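Long-range contacts in phosphoserine phosphatase (Thermococcus onnurineus, PDB 4AP9), which probably removes phosphate from L-phosphoserine in a magnesium-dependent reaction, the last step of L-serine biosynthesis: residues Ala12-Glu17 against Val98-Gly103; Trp26-Arg31 against Leu72-Lys77; Arg36-Leu41 against Gly61-Ile66; Ser104-Leu109 against Ala121-Phe126. All coordinates share one frame; numbering follows the deposited sequence.

Contacts 1 and 4 belong to the central sheet and share strand neighbours: contact 1 pairs strands 11-15 and 97-102, and contact 4 carries the chain from the second of these to strand 118-127. They touch through G103 O and N122 ND2. Contacts 2 and 3 lie in the helical insert between the strands of contact 1. Helix 25-33 packs on helix 36-47, with R27 of contact 2 bridged to E39 of contact 3. Chemistry follows place. Contact 1 is buried and rests on backbone bonds and aliphatic packing. Contact 4 is also buried but adds glutamate carboxylates to its backbone bonds. Contact 2 is partly buried, with a salt-bridge network that includes the exposed R31 and K77. Contact 3 is almost wholly apolar.

Contact 1. Residues Ala12-Glu17 against Val98-Gly103; sequences AVIDIE and VVLISG
Two waters donate to E17 OE1 and link it to S102 OG and G103 N. The first, 2.7 Å from E17 OE1, also donates to D15 OD1 and accepts from S102 OG and E17 N. The second, 2.6 Å from E17 OE1, accepts from G103 N. S102 OG is also bonded to S104 N, and D15 OD2 pairs with K141. The positions are consistent with the first two HAD motifs at parallel strand ends. Four backbone hydrogen bonds join the strands, the last, 2.9 Å, from I16 N to I101 O. V13 CG1 meets I101 CD1 at 3.5 Å. I16 has CG1 anti to the carbonyl carbon (chi1 -65°), 3.4 Å from I101 O. An alanine in place of I16 would probably open a gap beside L100 CB and S102 CB, where CD1 now packs. Helix 82-93 covers the face of A12, I14 and V98, helix 141-145 that of V13, V99 and I101, and strand 153-157 pairs with strand 11-15.

Contact 2. Residues Trp26-Arg31 against Leu72-Lys77; sequences WREMAR and LRTREK. With 1PS (3-pyridinium-1-ylpropane-1-sulfonate), chain E.
A salt-bridge network of E28, R31 and K77 joins helix 25-33 to the 3-10 segment 74-77. E28 has CG anti to the backbone N (chi1 -180°) and its chain bent at chi2. It meets K77 tip to tip, and K77 NZ lies 3.0 Å from E28 OE1. R31 grips the same carboxylate side-on, with NE 3.1 Å from E28 OE1 and NH2 2.8 Å from E28 OE2. R31 NE and K77 NZ approach OE1 from opposite faces of the carboxylate plane. The two cations are close, R31 NH2 to K77 NZ 3.8 Å, and the shared carboxylate probably offsets their repulsion. Both segments lie in the helical insert after the first HAD strand, as in C1-capped members. T74 CG2 meets the methyl CE of selenomethionine M29 at 3.5 Å and E28 CG at 3.9 Å. T74 OG1 is bonded to F71 O. The bound 3-pyridinium-1-ylpropane-1-sulfonate, which also meets I32, T33 and G34, has ring atom C5 3.3 Å from R31 NH1.

Contact 3. Residues Arg36-Leu41 against Gly61-Ile66; sequences REIEEL and GLIRGI
L62, near the C-terminal end of helix 52-62, packs against E37, I38 and L41 of helix 36-47, two helices of the HAD cap insert. L62 CD1 and L41 CD1 meet tip to tip at 3.5 Å, tighter than usual van der Waals contact. E37 crosses L62 at about a right angle, its OE1 3.7 Å from L62 CD2. I38 slides past L62 the opposite way, with CG1 3.9 Å from L62 CB. Beyond it, I38 CD1 reaches I63 CG2 at 3.8 Å. I63 has CG1 between the backbone N and the carbonyl carbon (chi1 62°), which leaves CG2 anti to that carbon, where I38 meets it. Further out, W26 of helix 25-33 touches both I38 and I63. K35 NZ hydrogen-bonds to L62 O, and F131 makes backbone hydrogen bonds with G65 and I66. The chain leaves the helix in a type II beta turn from I63 to I66. At G65 phi is 94°, where a CB would jam against R64 O, and I66 N closes the turn on I63 O at 3.1 Å.

Contact 4. Residues Ser104-Leu109 against Ala121-Phe126; sequences SFEEVL and ANRAIF
S104 O receives a weak hydrogen bond from N122 N, 3.1 Å long, where the chain turns a corner after strand 97-102. This loop crosses over in the HAD core to strand 118-127, which lies parallel to 97-102. F105 makes a parallel bridge with N122. Its CG is anti to the carbonyl carbon (chi1 -60°), and the ring edge lies against the strand, with CD1 3.6 Å from R123 C and 3.8 Å from A124 CB. F25 and F71 meet this ring edge-to-face. E106 N binds N122 O at 2.9 Å, and the side chain of E106 reaches out to the strand as well. Both R123 NE and R123 NH2 bind E106 OE1, each at 3.0 Å and from the same face of the carboxylate, whose plane stands 81° from the guanidinium. A121 N meets the anti lone pair of E106 OE2 at 3.2 Å. R137 NH1 forms a salt bridge with E106 OE2 as well, and R123 NH1 reaches D117 O of a second subunit. An alanine in place of E106 would probably leave R123 and R137 without their shared negative partner and A121 N without its acceptor. E107 follows, its chain bent at chi2 (90°) so that CD turns back to the strand. A124 N points almost straight at E107 OE2, 2.7 Å away.

Contact 1. Residues Ala12-Glu17 against Val98-Gly103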
loop_
_atom_site.group_PDB
_atom_site.type_symbol
_atom_site.label_atom_id
_atom_site.label_comp_id
_atom_site.label_asym_id
_atom_site.label_seq_id
_atom_site.Cartn_x
_atom_site.Cartn_y
_atom_site.Cartn_z
ATOM N N ALA A 12 -8.457 -3.518 23.352
ATOM C CA ALA A 12 -7.553 -3.667 24.485
ATOM C C ALA A 12 -7.016 -5.090 24.441
ATOM O O ALA A 12 -7.762 -6.045 24.688
ATOM C CB ALA A 12 -8.303 -3.427 25.779
ATOM N N VAL A 13 -5.739 -5.241 24.093
ATOM C CA VAL A 13 -5.100 -6.564 24.044
ATOM C C VAL A 13 -4.324 -6.761 25.334
ATOM O O VAL A 13 -3.505 -5.908 25.708
ATOM C CB VAL A 13 -4.127 -6.692 22.853
ATOM C CG1 VAL A 13 -3.456 -8.071 22.824
ATOM C CG2 VAL A 13 -4.859 -6.444 21.537
ATOM N N ILE A 14 -4.600 -7.870 26.020
ATOM C CA ILE A 14 -3.839 -8.233 27.205
ATOM C C ILE A 14 -3.062 -9.526 26.994
ATOM O O ILE A 14 -3.656 -10.577 26.728
ATOM C CB ILE A 14 -4.758 -8.414 28.447
ATOM C CG1 ILE A 14 -5.593 -7.155 28.697
ATOM C CG2 ILE A 14 -3.918 -8.772 29.679
ATOM C CD1 ILE A 14 -6.715 -7.374 29.665
ATOM N N ASP A 15 -1.735 -9.447 27.106
ATOM C CA ASP A 15 -0.896 -10.640 27.145
ATOM C C ASP A 15 -1.022 -11.203 28.556
ATOM O O ASP A 15 -0.600 -10.558 29.512
ATOM C CB ASP A 15 0.553 -10.282 26.819
ATOM C CG ASP A 15 1.431 -11.501 26.607
ATOM O OD1 ASP A 15 0.894 -12.565 26.246
ATOM O OD2 ASP A 15 2.664 -11.396 26.804
ATOM N N ILE A 16 -1.631 -12.384 28.675
ATOM C CA ILE A 16 -2.067 -12.944 29.954
ATOM C C ILE A 16 -0.946 -13.112 30.978
ATOM O O ILE A 16 -1.077 -12.692 32.125
ATOM C CB ILE A 16 -2.771 -14.302 29.731
ATOM C CG1 ILE A 16 -4.055 -14.082 28.937
ATOM C CG2 ILE A 16 -3.102 -14.976 31.062
ATOM C CD1 ILE A 16 -4.712 -15.370 28.468
ATOM N N GLU A 17 0.157 -13.711 30.572
ATOM C CA GLU A 17 1.203 -14.038 31.540
ATOM C C GLU A 17 1.902 -12.801 32.069
ATOM O O GLU A 17 2.399 -11.982 31.307
ATOM C CB GLU A 17 2.222 -14.992 30.924
ATOM C CG GLU A 17 1.615 -16.301 30.460
ATOM C CD GLU A 17 2.510 -17.021 29.466
ATOM O OE1 GLU A 17 2.805 -16.446 28.394
ATOM O OE2 GLU A 17 2.922 -18.160 29.756
ATOM N N VAL A 98 -12.128 -6.344 24.464
ATOM C CA VAL A 98 -10.995 -6.964 25.169
ATOM C C VAL A 98 -10.535 -8.279 24.537
ATOM O O VAL A 98 -11.326 -9.210 24.376
ATOM C CB VAL A 98 -11.364 -7.229 26.640
ATOM C CG1 VAL A 98 -10.195 -7.864 27.393
ATOM C CG2 VAL A 98 -11.799 -5.931 27.304
ATOM N N VAL A 99 -9.251 -8.351 24.186
ATOM C CA VAL A 99 -8.689 -9.530 23.543
ATOM C C VAL A 99 -7.583 -10.056 24.423
ATOM O O VAL A 99 -6.630 -9.334 24.740
ATOM C CB VAL A 99 -8.132 -9.222 22.129
ATOM C CG1 VAL A 99 -7.557 -10.476 21.514
ATOM C CG2 VAL A 99 -9.235 -8.655 21.230
ATOM N N LEU A 100 -7.716 -11.307 24.843
ATOM C CA LEU A 100 -6.713 -11.913 25.707
ATOM C C LEU A 100 -5.851 -12.820 24.854
ATOM O O LEU A 100 -6.370 -13.628 24.089
ATOM C CB LEU A 100 -7.391 -12.721 26.820
ATOM C CG LEU A 100 -8.392 -12.009 27.731
ATOM C CD1 LEU A 100 -8.728 -12.894 28.918
ATOM C CD2 LEU A 100 -7.881 -10.668 28.219
ATOM N N ILE A 101 -4.534 -12.693 24.968
ATOM C CA ILE A 101 -3.653 -13.525 24.169
ATOM C C ILE A 101 -2.573 -14.154 25.026
ATOM O O ILE A 101 -2.266 -13.665 26.117
ATOM C CB ILE A 101 -2.993 -12.731 23.007
ATOM C CG1 ILE A 101 -2.056 -11.631 23.519
ATOM C CG2 ILE A 101 -4.054 -12.083 22.129
ATOM C CD1 ILE A 101 -1.352 -10.890 22.392
ATOM N N SER A 102 -2.030 -15.261 24.542
ATOM C CA SER A 102 -0.855 -15.856 25.161
ATOM C C SER A 102 -0.142 -16.757 24.162
ATOM O O SER A 102 -0.776 -17.315 23.259
ATOM C CB SER A 102 -1.256 -16.680 26.396
ATOM O OG SER A 102 -0.113 -17.299 26.995
ATOM N N GLY A 103 1.166 -16.911 24.337
ATOM C CA GLY A 103 1.932 -17.882 23.569
ATOM C C GLY A 103 1.943 -19.257 24.226
ATOM O O GLY A 103 2.512 -20.212 23.683
HETATM O O HOH W 1 0.766 -14.680 27.962
HETATM O O HOH W 2 3.399 -16.148 25.931
#

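Contact 2. Residues Trp26-Arg31 against Leu72-Lys77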
loop_
_atom_site.group_PDB
_atom_site.type_symbol
_atom_site.label_atom_id
_atom_site.label_comp_id
_atom_site.label_asym_id
_atom_site.label_seq_id
_atom_site.Cartn_x
_atom_site.Cartn_y
_atom_site.Cartn_z
ATOM N N TRP A 26 6.099 -23.210 31.697
ATOM C CA TRP A 26 7.395 -23.863 31.538
ATOM C C TRP A 26 8.187 -24.022 32.852
ATOM O O TRP A 26 8.900 -25.024 33.040
ATOM C CB TRP A 26 8.230 -23.218 30.409
ATOM C CG TRP A 26 7.625 -23.463 29.036
ATOM C CD1 TRP A 26 7.073 -22.526 28.198
ATOM C CD2 TRP A 26 7.469 -24.731 28.371
ATOM N NE1 TRP A 26 6.620 -23.128 27.043
ATOM C CE2 TRP A 26 6.835 -24.477 27.132
ATOM C CE3 TRP A 26 7.814 -26.044 28.698
ATOM C CZ2 TRP A 26 6.543 -25.494 26.218
ATOM C CZ3 TRP A 26 7.520 -27.058 27.787
ATOM C CH2 TRP A 26 6.885 -26.772 26.562
ATOM N N ARG A 27 8.055 -23.051 33.754
ATOM C CA ARG A 27 8.669 -23.159 35.077
ATOM C C ARG A 27 7.988 -24.282 35.856
ATOM O O ARG A 27 8.638 -25.027 36.584
ATOM C CB ARG A 27 8.570 -21.841 35.844
ATOM C CG ARG A 27 9.299 -20.708 35.129
ATOM C CD ARG A 27 9.391 -19.444 35.962
ATOM N NE ARG A 27 9.924 -18.338 35.160
ATOM C CZ ARG A 27 11.215 -18.126 34.921
ATOM N NH1 ARG A 27 12.138 -18.940 35.422
ATOM N NH2 ARG A 27 11.587 -17.088 34.177
ATOM N N GLU A 28 6.679 -24.419 35.684
ATOM C CA GLU A 28 5.965 -25.536 36.299
ATOM C C GLU A 28 6.391 -26.885 35.704
ATOM O O GLU A 28 6.561 -27.876 36.429
ATOM C CB GLU A 28 4.454 -25.333 36.182
ATOM C CG GLU A 28 3.609 -26.439 36.804
ATOM C CD GLU A 28 3.666 -26.475 38.327
ATOM O OE1 GLU A 28 4.372 -25.641 38.934
ATOM O OE2 GLU A 28 2.989 -27.346 38.912
HETATM N N MSE A 29 6.566 -26.940 34.385
HETATM C CA MSE A 29 7.044 -28.167 33.765
HETATM C C MSE A 29 8.436 -28.537 34.268
HETATM O O MSE A 29 8.746 -29.715 34.451
HETATM C CB MSE A 29 7.038 -28.065 32.240
HETATM C CG MSE A 29 5.653 -28.084 31.638
HETATM SE SE MSE A 29 4.770 -29.796 31.984
HETATM C CE MSE A 29 3.596 -29.197 33.328
ATOM N N ALA A 30 9.277 -27.531 34.498
ATOM C CA ALA A 30 10.625 -27.810 34.982
ATOM C C ALA A 30 10.539 -28.390 36.391
ATOM O O ALA A 30 11.321 -29.276 36.740
ATOM C CB ALA A 30 11.487 -26.554 34.974
ATOM N N ARG A 31 9.592 -27.892 37.184
ATOM C CA ARG A 31 9.432 -28.336 38.572
ATOM C C ARG A 31 8.917 -29.775 38.619
ATOM O O ARG A 31 9.440 -30.618 39.352
ATOM C CB ARG A 31 8.493 -27.394 39.339
ATOM C CG ARG A 31 8.305 -27.745 40.825
ATOM C CD ARG A 31 7.223 -26.903 41.475
ATOM N NE ARG A 31 5.877 -27.279 41.061
ATOM C CZ ARG A 31 5.170 -28.237 41.652
ATOM N NH1 ARG A 31 5.708 -28.911 42.660
ATOM N NH2 ARG A 31 3.945 -28.540 41.228
ATOM N N LEU A 72 -2.802 -31.160 32.053
ATOM C CA LEU A 72 -4.025 -30.469 32.456
ATOM C C LEU A 72 -4.111 -30.130 33.951
ATOM O O LEU A 72 -4.785 -29.181 34.334
ATOM C CB LEU A 72 -5.256 -31.253 31.999
ATOM C CG LEU A 72 -5.401 -31.298 30.478
ATOM C CD1 LEU A 72 -6.560 -32.197 30.069
ATOM C CD2 LEU A 72 -5.583 -29.884 29.927
ATOM N N ARG A 73 -3.423 -30.899 34.788
ATOM C CA ARG A 73 -3.345 -30.599 36.217
ATOM C C ARG A 73 -2.918 -29.154 36.489
ATOM O O ARG A 73 -3.308 -28.569 37.488
ATOM C CB ARG A 73 -2.337 -31.529 36.874
ATOM C CG ARG A 73 -2.719 -32.024 38.248
ATOM C CD ARG A 73 -2.550 -33.567 38.288
ATOM N NE ARG A 73 -2.091 -34.044 39.593
ATOM C CZ ARG A 73 -1.091 -34.906 39.779
ATOM N NH1 ARG A 73 -0.452 -35.424 38.751
ATOM N NH2 ARG A 73 -0.742 -35.257 41.017
ATOM N N THR A 74 -2.096 -28.594 35.605
ATOM C CA THR A 74 -1.572 -27.244 35.808
ATOM C C THR A 74 -2.647 -26.160 35.782
ATOM O O THR A 74 -2.464 -25.093 36.373
ATOM C CB THR A 74 -0.488 -26.884 34.777
ATOM O OG1 THR A 74 -1.073 -26.808 33.468
ATOM C CG2 THR A 74 0.621 -27.933 34.774
ATOM N N ARG A 75 -3.766 -26.418 35.113
ATOM C CA ARG A 75 -4.812 -25.402 35.060
ATOM C C ARG A 75 -5.348 -25.109 36.469
ATOM O O ARG A 75 -5.952 -24.066 36.714
ATOM C CB ARG A 75 -5.933 -25.773 34.073
ATOM C CG ARG A 75 -6.664 -27.051 34.389
ATOM C CD ARG A 75 -7.367 -27.641 33.159
ATOM N NE ARG A 75 -8.633 -26.978 32.833
ATOM C CZ ARG A 75 -9.725 -27.034 33.600
ATOM N NH1 ARG A 75 -9.704 -27.697 34.759
ATOM N NH2 ARG A 75 -10.842 -26.415 33.222
ATOM N N GLU A 76 -5.107 -26.023 37.399
ATOM C CA GLU A 76 -5.432 -25.776 38.799
ATOM C C GLU A 76 -4.648 -24.595 39.390
ATOM O O GLU A 76 -5.061 -24.003 40.388
ATOM C CB GLU A 76 -5.212 -27.049 39.615
ATOM C CG GLU A 76 -6.172 -28.162 39.214
ATOM C CD GLU A 76 -5.878 -29.479 39.893
ATOM O OE1 GLU A 76 -4.987 -29.515 40.768
ATOM O OE2 GLU A 76 -6.543 -30.480 39.542
ATOM N N LYS A 77 -3.524 -24.250 38.771
ATOM C CA LYS A 77 -2.711 -23.128 39.230
ATOM C C LYS A 77 -3.068 -21.834 38.499
ATOM O O LYS A 77 -2.458 -20.793 38.719
ATOM C CB LYS A 77 -1.222 -23.433 39.058
ATOM C CG LYS A 77 -0.659 -24.367 40.113
ATOM C CD LYS A 77 0.869 -24.325 40.132
ATOM C CE LYS A 77 1.440 -25.203 41.229
ATOM N NZ LYS A 77 2.893 -24.915 41.467
HETATM N N1 1PS E . 8.701 -33.697 41.223
HETATM C C1 1PS E . 9.502 -32.986 42.021
HETATM C C2 1PS E . 9.004 -31.914 42.750
HETATM C C3 1PS E . 7.396 -33.410 41.087
HETATM C C4 1PS E . 6.828 -32.347 41.786
HETATM C C5 1PS E . 7.640 -31.581 42.635
HETATM C C6 1PS E . 9.266 -34.789 40.493
HETATM C C7 1PS E . 10.611 -34.378 39.964
HETATM C C8 1PS E . 11.234 -35.529 39.236
HETATM S S1 1PS E . 12.857 -35.858 39.869
HETATM O O1 1PS E . 13.437 -36.868 38.970
HETATM O O2 1PS E . 12.763 -36.393 41.218
HETATM O O3 1PS E . 13.676 -34.660 39.858
#

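Contact 3. Residues Arg36-Leu41 against Gly61-Ile66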
loop_
_atom_site.group_PDB
_atom_site.type_symbol
_atom_site.label_atom_id
_atom_site.label_comp_id
_atom_site.label_asym_id
_atom_site.label_seq_id
_atom_site.Cartn_x
_atom_site.Cartn_y
_atom_site.Cartn_z
ATOM N N ARG A 36 15.833 -29.308 34.780
ATOM C CA ARG A 36 16.270 -27.914 34.871
ATOM C C ARG A 36 16.484 -27.256 33.506
ATOM O O ARG A 36 16.269 -26.050 33.353
ATOM C CB ARG A 36 17.546 -27.813 35.713
ATOM C CG ARG A 36 17.406 -28.405 37.111
ATOM C CD ARG A 36 18.672 -28.196 37.932
ATOM N NE ARG A 36 18.885 -26.780 38.217
ATOM C CZ ARG A 36 18.580 -26.187 39.370
ATOM N NH1 ARG A 36 18.061 -26.893 40.365
ATOM N NH2 ARG A 36 18.801 -24.888 39.527
ATOM N N GLU A 37 16.911 -28.049 32.528
ATOM C CA GLU A 37 17.131 -27.578 31.165
ATOM C C GLU A 37 15.913 -26.817 30.617
ATOM O O GLU A 37 16.067 -25.873 29.841
ATOM C CB GLU A 37 17.496 -28.753 30.246
ATOM C CG GLU A 37 17.963 -28.349 28.838
ATOM C CD GLU A 37 18.193 -29.552 27.925
ATOM O OE1 GLU A 37 18.119 -30.699 28.409
ATOM O OE2 GLU A 37 18.440 -29.348 26.719
ATOM N N ILE A 38 14.711 -27.212 31.030
ATOM C CA ILE A 38 13.507 -26.540 30.530
ATOM C C ILE A 38 13.477 -25.075 30.946
ATOM O O ILE A 38 13.188 -24.197 30.134
ATOM C CB ILE A 38 12.215 -27.231 31.003
ATOM C CG1 ILE A 38 12.119 -28.631 30.384
ATOM C CG2 ILE A 38 10.985 -26.388 30.612
ATOM C CD1 ILE A 38 10.997 -29.495 30.972
ATOM N N GLU A 39 13.784 -24.818 32.211
ATOM C CA GLU A 39 13.739 -23.461 32.729
ATOM C C GLU A 39 14.927 -22.652 32.202
ATOM O O GLU A 39 14.818 -21.443 31.958
ATOM C CB GLU A 39 13.711 -23.482 34.266
ATOM C CG GLU A 39 13.255 -22.191 34.875
ATOM C CD GLU A 39 12.621 -22.359 36.242
ATOM O OE1 GLU A 39 12.755 -23.431 36.870
ATOM O OE2 GLU A 39 11.980 -21.401 36.689
ATOM N N GLU A 40 16.056 -23.322 32.021
ATOM C CA GLU A 40 17.231 -22.665 31.473
ATOM C C GLU A 40 16.955 -22.197 30.048
ATOM O O GLU A 40 17.300 -21.084 29.675
ATOM C CB GLU A 40 18.428 -23.604 31.485
ATOM C CG GLU A 40 19.693 -22.960 30.967
ATOM C CD GLU A 40 20.906 -23.852 31.139
ATOM O OE1 GLU A 40 21.095 -24.774 30.316
ATOM O OE2 GLU A 40 21.662 -23.637 32.107
ATOM N N LEU A 41 16.320 -23.058 29.265
ATOM C CA LEU A 41 15.905 -22.704 27.910
ATOM C C LEU A 41 14.942 -21.524 27.911
ATOM O O LEU A 41 15.016 -20.651 27.047
ATOM C CB LEU A 41 15.251 -23.902 27.225
ATOM C CG LEU A 41 16.247 -24.964 26.752
ATOM C CD1 LEU A 41 15.497 -26.213 26.333
ATOM C CD2 LEU A 41 17.099 -24.410 25.621
ATOM N N GLY A 61 10.124 -30.217 22.996
ATOM C CA GLY A 61 10.772 -31.498 22.838
ATOM C C GLY A 61 11.024 -32.189 24.162
ATOM O O GLY A 61 10.880 -33.410 24.271
ATOM N N LEU A 62 11.390 -31.407 25.171
ATOM C CA LEU A 62 11.712 -31.952 26.481
ATOM C C LEU A 62 10.493 -32.442 27.274
ATOM O O LEU A 62 10.656 -33.116 28.290
ATOM C CB LEU A 62 12.519 -30.945 27.312
ATOM C CG LEU A 62 13.957 -30.692 26.843
ATOM C CD1 LEU A 62 14.501 -29.381 27.375
ATOM C CD2 LEU A 62 14.849 -31.842 27.255
ATOM N N ILE A 63 9.284 -32.102 26.836
ATOM C CA ILE A 63 8.110 -32.672 27.493
ATOM C C ILE A 63 7.330 -33.644 26.609
ATOM O O ILE A 63 6.214 -34.040 26.940
ATOM C CB ILE A 63 7.164 -31.603 28.120
ATOM C CG1 ILE A 63 6.588 -30.661 27.058
ATOM C CG2 ILE A 63 7.871 -30.835 29.241
ATOM C CD1 ILE A 63 5.346 -29.894 27.518
ATOM N N ARG A 64 7.926 -34.033 25.487
ATOM C CA ARG A 64 7.306 -35.049 24.642
ATOM C C ARG A 64 6.973 -36.255 25.515
ATOM O O ARG A 64 7.797 -36.677 26.330
ATOM C CB ARG A 64 8.239 -35.453 23.505
ATOM C CG ARG A 64 7.544 -36.178 22.368
ATOM C CD ARG A 64 8.557 -36.722 21.391
ATOM N NE ARG A 64 9.455 -37.669 22.045
ATOM C CZ ARG A 64 10.701 -37.919 21.654
ATOM N NH1 ARG A 64 11.212 -37.285 20.605
ATOM N NH2 ARG A 64 11.437 -38.800 22.322
ATOM N N GLY A 65 5.758 -36.781 25.365
ATOM C CA GLY A 65 5.352 -37.978 26.077
ATOM C C GLY A 65 4.630 -37.751 27.392
ATOM O O GLY A 65 4.015 -38.678 27.929
ATOM N N ILE A 66 4.693 -36.534 27.924
ATOM C CA ILE A 66 4.090 -36.283 29.219
ATOM C C ILE A 66 2.577 -36.516 29.131
ATOM O O ILE A 66 1.946 -36.193 28.126
ATOM C CB ILE A 66 4.447 -34.866 29.744
ATOM C CG1 ILE A 66 4.265 -34.793 31.260
ATOM C CG2 ILE A 66 3.638 -33.788 29.041
ATOM C CD1 ILE A 66 5.201 -33.809 31.916
#

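Contact 4. Residues Ser104-Leu109 against Ala121-Phe126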
loop_
_atom_site.group_PDB
_atom_site.type_symbol
_atom_site.label_atom_id
_atom_site.label_comp_id
_atom_site.label_asym_id
_atom_site.label_seq_id
_atom_site.Cartn_x
_atom_site.Cartn_y
_atom_site.Cartn_z
ATOM N N SER A 104 1.325 -19.349 25.403
ATOM C CA SER A 104 1.171 -20.625 26.087
ATOM C C SER A 104 -0.113 -21.308 25.619
ATOM O O SER A 104 -0.804 -20.807 24.718
ATOM C CB SER A 104 0.989 -20.435 27.600
ATOM O OG SER A 104 1.147 -21.678 28.293
ATOM N N PHE A 105 -0.424 -22.439 26.250
ATOM C CA PHE A 105 -1.509 -23.320 25.813
ATOM C C PHE A 105 -2.929 -22.950 26.239
ATOM O O PHE A 105 -3.188 -22.697 27.415
ATOM C CB PHE A 105 -1.158 -24.736 26.302
ATOM C CG PHE A 105 0.147 -25.257 25.761
ATOM C CD1 PHE A 105 0.217 -25.808 24.497
ATOM C CD2 PHE A 105 1.310 -25.193 26.517
ATOM C CE1 PHE A 105 1.405 -26.278 23.997
ATOM C CE2 PHE A 105 2.505 -25.669 26.016
ATOM C CZ PHE A 105 2.557 -26.206 24.755
ATOM N N GLU A 106 -3.851 -22.913 25.279
ATOM C CA GLU A 106 -5.252 -22.633 25.580
ATOM C C GLU A 106 -5.814 -23.604 26.606
ATOM O O GLU A 106 -6.691 -23.245 27.393
ATOM C CB GLU A 106 -6.112 -22.702 24.312
ATOM C CG GLU A 106 -5.946 -21.477 23.406
ATOM C CD GLU A 106 -7.070 -21.337 22.390
ATOM O OE1 GLU A 106 -7.948 -22.233 22.347
ATOM O OE2 GLU A 106 -7.073 -20.318 21.645
ATOM N N GLU A 107 -5.310 -24.837 26.580
ATOM C CA GLU A 107 -5.827 -25.910 27.413
ATOM C C GLU A 107 -5.532 -25.614 28.882
ATOM O O GLU A 107 -6.354 -25.879 29.769
ATOM C CB GLU A 107 -5.233 -27.260 26.970
ATOM C CG GLU A 107 -5.596 -27.681 25.513
ATOM C CD GLU A 107 -4.601 -27.186 24.441
ATOM O OE1 GLU A 107 -3.811 -26.260 24.710
ATOM O OE2 GLU A 107 -4.591 -27.756 23.327
ATOM N N VAL A 108 -4.364 -25.037 29.124
ATOM C CA VAL A 108 -3.962 -24.643 30.466
ATOM C C VAL A 108 -4.571 -23.293 30.893
ATOM O O VAL A 108 -4.882 -23.080 32.070
ATOM C CB VAL A 108 -2.439 -24.591 30.555
ATOM C CG1 VAL A 108 -1.994 -23.999 31.864
ATOM C CG2 VAL A 108 -1.878 -25.991 30.396
ATOM N N LEU A 109 -4.758 -22.394 29.935
ATOM C CA LEU A 109 -5.276 -21.059 30.248
ATOM C C LEU A 109 -6.794 -21.012 30.108
ATOM O O LEU A 109 -7.401 -19.946 30.031
ATOM C CB LEU A 109 -4.616 -20.005 29.359
ATOM C CG LEU A 109 -3.127 -19.784 29.647
ATOM C CD1 LEU A 109 -2.524 -18.784 28.657
ATOM C CD2 LEU A 109 -2.908 -19.325 31.090
ATOM N N ALA A 121 -4.603 -18.360 22.019
ATOM C CA ALA A 121 -3.302 -18.875 22.434
ATOM C C ALA A 121 -2.935 -20.067 21.561
ATOM O O ALA A 121 -3.687 -20.455 20.664
ATOM C CB ALA A 121 -3.318 -19.285 23.912
ATOM N N ASN A 122 -1.776 -20.651 21.824
ATOM C CA ASN A 122 -1.356 -21.830 21.078
ATOM C C ASN A 122 -2.093 -23.060 21.604
ATOM O O ASN A 122 -2.862 -22.951 22.546
ATOM C CB ASN A 122 0.163 -21.957 21.134
ATOM C CG ASN A 122 0.849 -20.914 20.265
ATOM O OD1 ASN A 122 0.356 -20.591 19.185
ATOM N ND2 ASN A 122 1.962 -20.362 20.738
ATOM N N ARG A 123 -1.925 -24.210 20.964
ATOM C CA ARG A 123 -2.647 -25.400 21.421
ATOM C C ARG A 123 -1.696 -26.574 21.501
ATOM O O ARG A 123 -0.586 -26.523 20.960
ATOM C CB ARG A 123 -3.854 -25.721 20.514
ATOM C CG ARG A 123 -5.052 -24.786 20.755
ATOM C CD ARG A 123 -6.266 -25.076 19.830
ATOM N NE ARG A 123 -7.339 -24.131 20.134
ATOM C CZ ARG A 123 -8.292 -23.733 19.291
ATOM N NH1 ARG A 123 -8.342 -24.198 18.049
ATOM N NH2 ARG A 123 -9.204 -22.857 19.699
ATOM N N ALA A 124 -2.128 -27.632 22.186
ATOM C CA ALA A 124 -1.287 -28.810 22.364
ATOM C C ALA A 124 -1.724 -29.976 21.481
ATOM O O ALA A 124 -2.893 -30.095 21.114
ATOM C CB ALA A 124 -1.304 -29.225 23.825
ATOM N N ILE A 125 -0.769 -30.834 21.142
ATOM C CA ILE A 125 -1.049 -32.016 20.345
ATOM C C ILE A 125 -0.921 -33.238 21.243
ATOM O O ILE A 125 0.133 -33.492 21.812
ATOM C CB ILE A 125 -0.078 -32.123 19.160
ATOM C CG1 ILE A 125 -0.198 -30.883 18.269
ATOM C CG2 ILE A 125 -0.347 -33.397 18.333
ATOM C CD1 ILE A 125 0.946 -30.718 17.311
ATOM N N PHE A 126 -2.013 -33.975 21.388
ATOM C CA PHE A 126 -1.991 -35.206 22.165
ATOM C C PHE A 126 -2.293 -36.391 21.267
ATOM O O PHE A 126 -3.183 -36.329 20.427
ATOM C CB PHE A 126 -2.975 -35.134 23.331
ATOM C CG PHE A 126 -2.525 -34.220 24.438
ATOM C CD1 PHE A 126 -1.544 -34.630 25.325
ATOM C CD2 PHE A 126 -3.056 -32.952 24.569
ATOM C CE1 PHE A 126 -1.110 -33.798 26.339
ATOM C CE2 PHE A 126 -2.623 -32.108 25.582
ATOM C CZ PHE A 126 -1.646 -32.538 26.468
#